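Local coordinates for designed helical repeat protein (Synthetic construct, PDB 5CWD), which has no known natural function, being a de novo designed repeat protein built as a curved stack of paired, disulfide-linked helices, at residues A140-A143 and A144-N148. Numbering follows the deposited sequence.
Sequences AKRA and AKESN
Ala143 O is gripped twice by Ser147 in the last turn of helix 129-147 of this designed helical repeat, which packs on helix 150-167. Ser147 N binds Ala143 O at 2.8 Å, and Ser147 OG adds a weak bond to the same oxygen at 3.4 Å. That second grip depends on the serine torsion: with chi1 at -73° the hydroxyl folds back beside its own backbone N, over the preceding turn. The same i to i+4 spacing recurs upstream, where Glu146 N binds Arg142 O at 2.8 Å and Ala144 N binds Ala140 O at 2.9 Å. On the outer surface Arg142 and Glu146, one turn apart, form a long salt bridge, 4.0 Å from Arg142 NE to Glu146 OE1. The oxygen sits over one face of the guanidinium, offset toward its rim, and no N-H points at it; the two planes are 73° apart, and the attraction is one of charge alone. Arg142 starts with CG anti to N, beside the carbonyl carbon, and the bend at chi2 (86°) then turns the chain so that the two side chains cross at about a right angle. Ala140 and Ala144 face inward, both packing on Ala156 of helix 150-167, while Lys141 lies against Lys157 and Cys160 of that helix and pairs its NZ with Glu173. Asn148 leaves the helix with positive phi, and its N makes weak bonds to Ala144 O at 3.1 Å and Lys145 O at 2.9 Å.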
# COMPACT_ATOMS: atom_id res chain seq x y z
N ALA A 140 -11.59 -2.65 -2.14
CA ALA A 140 -12.35 -3.22 -1.03
C ALA A 140 -13.58 -3.99 -1.52
O ALA A 140 -13.77 -5.16 -1.16
CB ALA A 140 -12.76 -2.13 -0.07
N LYS A 141 -14.40 -3.33 -2.33
CA LYS A 141 -15.61 -3.97 -2.85
C LYS A 141 -15.27 -5.22 -3.66
O LYS A 141 -15.96 -6.23 -3.59
CB LYS A 141 -16.41 -2.99 -3.71
CG LYS A 141 -16.58 -1.60 -3.10
CD LYS A 141 -18.01 -1.09 -3.21
CE LYS A 141 -18.95 -1.77 -2.22
NZ LYS A 141 -19.95 -0.80 -1.68
N ARG A 142 -14.18 -5.13 -4.42
CA ARG A 142 -13.71 -6.26 -5.22
C ARG A 142 -13.38 -7.44 -4.31
O ARG A 142 -13.83 -8.56 -4.56
CB ARG A 142 -12.48 -5.88 -6.04
CG ARG A 142 -12.13 -6.88 -7.14
CD ARG A 142 -12.91 -6.60 -8.41
NE ARG A 142 -12.79 -7.67 -9.39
CZ ARG A 142 -13.60 -8.72 -9.47
NH1 ARG A 142 -14.61 -8.86 -8.63
NH2 ARG A 142 -13.40 -9.64 -10.41
N ALA A 143 -12.60 -7.18 -3.27
CA ALA A 143 -12.27 -8.21 -2.29
C ALA A 143 -13.54 -8.81 -1.70
O ALA A 143 -13.70 -10.04 -1.66
CB ALA A 143 -11.40 -7.64 -1.19
N ALA A 144 -14.44 -7.95 -1.24
CA ALA A 144 -15.70 -8.40 -0.66
C ALA A 144 -16.46 -9.31 -1.61
O ALA A 144 -16.98 -10.35 -1.21
CB ALA A 144 -16.56 -7.21 -0.28
N LYS A 145 -16.55 -8.90 -2.87
CA LYS A 145 -17.25 -9.70 -3.88
C LYS A 145 -16.54 -11.03 -4.12
O LYS A 145 -17.19 -12.08 -4.19
CB LYS A 145 -17.37 -8.93 -5.19
CG LYS A 145 -18.40 -7.81 -5.16
CD LYS A 145 -19.82 -8.37 -5.09
CE LYS A 145 -20.83 -7.28 -4.76
NZ LYS A 145 -22.20 -7.84 -4.56
N GLU A 146 -15.22 -10.99 -4.25
CA GLU A 146 -14.44 -12.20 -4.48
C GLU A 146 -14.61 -13.18 -3.33
O GLU A 146 -14.71 -14.39 -3.55
CB GLU A 146 -12.96 -11.85 -4.65
CG GLU A 146 -12.62 -11.22 -5.99
CD GLU A 146 -11.15 -10.87 -6.12
OE1 GLU A 146 -10.84 -9.80 -6.68
OE2 GLU A 146 -10.30 -11.67 -5.67
N SER A 147 -14.66 -12.67 -2.10
CA SER A 147 -14.90 -13.51 -0.94
C SER A 147 -16.31 -14.10 -0.96
O SER A 147 -16.55 -15.16 -0.37
CB SER A 147 -14.69 -12.72 0.36
OG SER A 147 -13.31 -12.50 0.59
N ASN A 148 -17.24 -13.42 -1.63
CA ASN A 148 -18.63 -13.86 -1.69
C ASN A 148 -19.24 -13.93 -0.29
O ASN A 148 -20.04 -14.82 0.00
CB ASN A 148 -18.73 -15.22 -2.39
CG ASN A 148 -20.15 -15.55 -2.84
OD1 ASN A 148 -20.99 -14.66 -2.98
ND2 ASN A 148 -20.42 -16.83 -3.08